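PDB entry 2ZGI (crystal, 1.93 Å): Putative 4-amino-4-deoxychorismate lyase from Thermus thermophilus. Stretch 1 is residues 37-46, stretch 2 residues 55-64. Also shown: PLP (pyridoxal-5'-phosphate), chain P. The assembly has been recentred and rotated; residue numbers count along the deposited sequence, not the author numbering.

Stretch 1 37-46: WLEEHLARLR
Stretch 2 (55-64) SYPGDEAFLE

Trp-37 (phi/psi 54/40) occupies the N-cap position of helix 38-46, and Gly-58 (98/153) that of helix 59-64; a CB at Gly-58 would be jammed against the carbonyl O of Pro-57. The helix axes approach to 11.6 Å, with 130° between their N-to-C directions. CA atoms set the register: Leu-42 to Asp-59 is 7.0 Å, Arg-46 to Tyr-56 6.0 Å. No direct hydrogen bond crosses the interface, which buries 376 Å² and relies on packing and one water.

With helical phi/psi (-57/-43, -71/-36 and -59/-45), the spacing of four and then three residues puts Leu-38, Leu-42 and Leu-45 on the side facing stretch 2, their CA-to-CB bonds toward it and their apolar branches packing between the helices. Leu-38 (chi1 t, chi2 p) brings CD2 to 3.8 Å from Leu-63 CD2; Leu-63 starts sideways, but its m,t rotamer carries its end nearer.

Leu-42 (m,t) is buried. Its CD1 lies 4.1 Å from Leu-63 CD2, its CD2 4.5 Å from Phe-62 CB, and its CB 3.6 Å from Asp-59 OD1. Asp-59 OD1 (chi1 -70°, chi2 -23°) accepts a 2.6 Å hydrogen bond from Tyr-56 OH, tying the turn preceding helix 59-64 to its first residue. Water 1 lies 2.9 Å from both Asp-59 OD1 and Leu-42 O, able to donate to each, weakly to Leu-42 O; competing acceptors outnumber its protons.

Arg-44 projects elsewhere: its NH1 donates to PLP O3P at 2.6 Å, its NH2 weakly to the same O3P at 3.2 Å.

Leu-45 (t,p), also buried, sets CD2 3.7 Å from Phe-62 CE2 and, at the tyrosine ring's edge, 4.3 Å from Tyr-56 CE1. Phe-62 (chi1 -92°, between wells; chi2 -56°) is buried and points toward stretch 1, so its apolar ring meets the leucine methyl without an unpaired polar group.

Arg-46, exposed, extends t,t,t. Its CB sits 3.8 Å from the centroid of the Tyr-56 ring (CD1, CD2, CE1, CE2, CG, CZ), 2° off the normal, a CH-pi contact. Tyr-56 (phi/psi -86/126, chi1 t, chi2 62°) thus offers a face to the arginine's aliphatic portion while its hydroxyl reaches Asp-59.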

# COMPACT_ATOMS: atom_id res chain seq x y z
N TRP D 37 -34.58 -12.57 -12.73
CA TRP D 37 -33.70 -13.40 -11.93
C TRP D 37 -34.02 -13.36 -10.45
O TRP D 37 -33.13 -13.39 -9.62
CB TRP D 37 -32.21 -13.07 -12.22
CG TRP D 37 -31.90 -13.03 -13.68
CD1 TRP D 37 -32.33 -13.91 -14.64
CD2 TRP D 37 -31.10 -12.06 -14.36
NE1 TRP D 37 -31.84 -13.54 -15.86
CE2 TRP D 37 -31.09 -12.41 -15.72
CE3 TRP D 37 -30.38 -10.93 -13.95
CZ2 TRP D 37 -30.39 -11.67 -16.68
CZ3 TRP D 37 -29.68 -10.19 -14.89
CH2 TRP D 37 -29.70 -10.57 -16.24
N LEU D 38 -35.31 -13.36 -10.14
CA LEU D 38 -35.78 -13.29 -8.75
C LEU D 38 -35.22 -14.41 -7.88
O LEU D 38 -34.80 -14.19 -6.75
CB LEU D 38 -37.33 -13.27 -8.70
CG LEU D 38 -37.96 -13.26 -7.29
CD1 LEU D 38 -37.55 -12.00 -6.52
CD2 LEU D 38 -39.51 -13.38 -7.35
N GLU D 39 -35.21 -15.63 -8.43
CA GLU D 39 -34.63 -16.78 -7.74
C GLU D 39 -33.17 -16.54 -7.35
O GLU D 39 -32.78 -16.79 -6.23
CB GLU D 39 -34.70 -18.02 -8.62
CG GLU D 39 -34.35 -19.29 -7.87
CD GLU D 39 -34.85 -20.56 -8.55
OE1 GLU D 39 -34.76 -20.66 -9.80
OE2 GLU D 39 -35.33 -21.47 -7.82
N GLU D 40 -32.37 -16.07 -8.30
CA GLU D 40 -30.94 -15.82 -8.04
C GLU D 40 -30.73 -14.72 -7.00
O GLU D 40 -29.84 -14.84 -6.15
CB GLU D 40 -30.24 -15.45 -9.35
CG GLU D 40 -30.04 -16.65 -10.31
CD GLU D 40 -31.19 -16.83 -11.31
OE1 GLU D 40 -32.25 -16.17 -11.18
OE2 GLU D 40 -31.04 -17.67 -12.23
N HIS D 41 -31.57 -13.67 -7.03
CA HIS D 41 -31.43 -12.56 -6.07
C HIS D 41 -31.79 -13.02 -4.67
O HIS D 41 -31.11 -12.69 -3.68
CB HIS D 41 -32.31 -11.37 -6.48
CG HIS D 41 -31.73 -10.57 -7.60
ND1 HIS D 41 -30.79 -9.58 -7.39
CD2 HIS D 41 -31.95 -10.60 -8.93
CE1 HIS D 41 -30.46 -9.04 -8.55
NE2 HIS D 41 -31.15 -9.65 -9.50
N LEU D 42 -32.85 -13.82 -4.56
CA LEU D 42 -33.23 -14.29 -3.21
C LEU D 42 -32.24 -15.31 -2.64
O LEU D 42 -31.96 -15.32 -1.45
CB LEU D 42 -34.67 -14.80 -3.17
CG LEU D 42 -35.72 -13.73 -3.53
CD1 LEU D 42 -37.17 -14.31 -3.50
CD2 LEU D 42 -35.61 -12.50 -2.62
N ALA D 43 -31.71 -16.16 -3.51
CA ALA D 43 -30.64 -17.11 -3.16
C ALA D 43 -29.40 -16.35 -2.67
O ALA D 43 -28.87 -16.64 -1.60
CB ALA D 43 -30.30 -17.96 -4.35
N ARG D 44 -28.94 -15.38 -3.46
CA ARG D 44 -27.77 -14.60 -3.04
C ARG D 44 -27.99 -13.87 -1.71
O ARG D 44 -27.13 -13.89 -0.83
CB ARG D 44 -27.36 -13.59 -4.11
CG ARG D 44 -26.07 -12.83 -3.71
CD ARG D 44 -25.51 -12.00 -4.86
NE ARG D 44 -26.35 -10.83 -5.08
CZ ARG D 44 -26.17 -9.95 -6.06
NH1 ARG D 44 -25.16 -10.09 -6.94
NH2 ARG D 44 -27.03 -8.93 -6.16
N LEU D 45 -29.15 -13.21 -1.58
CA LEU D 45 -29.48 -12.40 -0.41
C LEU D 45 -29.47 -13.26 0.85
O LEU D 45 -28.90 -12.88 1.87
CB LEU D 45 -30.86 -11.70 -0.59
CG LEU D 45 -31.30 -10.70 0.49
CD1 LEU D 45 -30.36 -9.48 0.52
CD2 LEU D 45 -32.78 -10.23 0.32
N ARG D 46 -30.07 -14.45 0.78
CA ARG D 46 -29.99 -15.40 1.90
C ARG D 46 -28.54 -15.81 2.19
O ARG D 46 -28.17 -15.94 3.36
CB ARG D 46 -30.82 -16.66 1.61
CG ARG D 46 -30.76 -17.74 2.68
CD ARG D 46 -31.74 -18.86 2.30
NE ARG D 46 -32.08 -19.65 3.47
CZ ARG D 46 -31.36 -20.68 3.93
NH1 ARG D 46 -30.25 -21.09 3.30
NH2 ARG D 46 -31.76 -21.32 5.04
N SER D 55 -30.04 -12.76 10.60
CA SER D 55 -31.29 -13.52 10.39
C SER D 55 -31.96 -13.19 9.06
O SER D 55 -32.24 -12.03 8.77
CB SER D 55 -32.29 -13.24 11.50
OG SER D 55 -31.72 -13.51 12.77
N TYR D 56 -32.20 -14.23 8.26
CA TYR D 56 -32.94 -14.12 7.00
C TYR D 56 -34.45 -14.24 7.26
O TYR D 56 -34.88 -15.20 7.87
CB TYR D 56 -32.46 -15.20 6.01
CG TYR D 56 -33.10 -15.04 4.64
CD1 TYR D 56 -32.87 -13.90 3.89
CD2 TYR D 56 -33.96 -16.02 4.13
CE1 TYR D 56 -33.45 -13.73 2.64
CE2 TYR D 56 -34.56 -15.85 2.87
CZ TYR D 56 -34.29 -14.69 2.14
OH TYR D 56 -34.85 -14.46 0.90
N PRO D 57 -35.26 -13.27 6.80
CA PRO D 57 -36.69 -13.35 7.15
C PRO D 57 -37.56 -14.30 6.29
O PRO D 57 -38.77 -14.44 6.54
CB PRO D 57 -37.16 -11.91 6.99
CG PRO D 57 -36.27 -11.37 5.92
CD PRO D 57 -34.91 -11.98 6.20
N GLY D 58 -36.94 -14.96 5.31
CA GLY D 58 -37.61 -15.96 4.51
C GLY D 58 -38.08 -15.40 3.19
O GLY D 58 -38.37 -14.20 3.06
N ASP D 59 -38.18 -16.29 2.21
CA ASP D 59 -38.65 -15.94 0.89
C ASP D 59 -40.11 -15.49 0.92
O ASP D 59 -40.45 -14.51 0.29
CB ASP D 59 -38.43 -17.09 -0.08
CG ASP D 59 -36.97 -17.31 -0.40
OD1 ASP D 59 -36.19 -16.35 -0.24
OD2 ASP D 59 -36.57 -18.42 -0.79
N GLU D 60 -40.96 -16.19 1.66
CA GLU D 60 -42.39 -15.85 1.62
C GLU D 60 -42.68 -14.39 2.00
O GLU D 60 -43.48 -13.73 1.34
CB GLU D 60 -43.27 -16.79 2.46
CG GLU D 60 -44.56 -17.24 1.75
CD GLU D 60 -45.53 -16.10 1.35
OE1 GLU D 60 -46.55 -15.89 2.07
OE2 GLU D 60 -45.29 -15.42 0.31
N ALA D 61 -41.99 -13.90 3.04
CA ALA D 61 -42.17 -12.55 3.52
C ALA D 61 -41.79 -11.55 2.43
O ALA D 61 -42.49 -10.56 2.20
CB ALA D 61 -41.36 -12.32 4.80
N PHE D 62 -40.69 -11.85 1.75
CA PHE D 62 -40.21 -11.01 0.67
C PHE D 62 -41.12 -11.09 -0.54
O PHE D 62 -41.35 -10.10 -1.20
CB PHE D 62 -38.78 -11.39 0.30
CG PHE D 62 -37.73 -10.61 1.05
CD1 PHE D 62 -37.72 -9.20 0.99
CD2 PHE D 62 -36.75 -11.26 1.78
CE1 PHE D 62 -36.75 -8.46 1.67
CE2 PHE D 62 -35.76 -10.52 2.47
CZ PHE D 62 -35.76 -9.12 2.40
N LEU D 63 -41.65 -12.28 -0.79
CA LEU D 63 -42.59 -12.49 -1.90
C LEU D 63 -43.94 -11.83 -1.62
O LEU D 63 -44.60 -11.38 -2.56
CB LEU D 63 -42.79 -13.98 -2.17
CG LEU D 63 -41.58 -14.77 -2.68
CD1 LEU D 63 -41.83 -16.29 -2.46
CD2 LEU D 63 -41.26 -14.49 -4.13
N GLU D 64 -44.34 -11.80 -0.35
CA GLU D 64 -45.49 -11.00 0.10
C GLU D 64 -45.25 -9.51 -0.17
O GLU D 64 -46.08 -8.83 -0.76
CB GLU D 64 -45.63 -11.18 1.60
CG GLU D 64 -47.03 -11.29 2.12
CD GLU D 64 -47.03 -11.90 3.52
OE1 GLU D 64 -47.06 -13.15 3.63
OE2 GLU D 64 -46.96 -11.14 4.51
N1 PLP P . -20.47 -4.55 -8.01
C2 PLP P . -20.92 -4.06 -6.83
C2A PLP P . -19.95 -3.45 -5.87
C3 PLP P . -22.29 -4.12 -6.53
O3 PLP P . -22.70 -3.63 -5.33
C4 PLP P . -23.16 -4.72 -7.44
C4A PLP P . -24.65 -4.88 -7.18
C5 PLP P . -22.66 -5.24 -8.63
C6 PLP P . -21.29 -5.13 -8.88
C5A PLP P . -23.54 -5.87 -9.69
O4P PLP P . -24.19 -7.08 -9.29
P PLP P . -25.51 -7.65 -9.99
O1P PLP P . -25.17 -7.98 -11.42
O2P PLP P . -26.59 -6.59 -9.96
O3P PLP P . -25.77 -8.81 -9.08
O HOH W 1 -33.53 -17.52 -0.49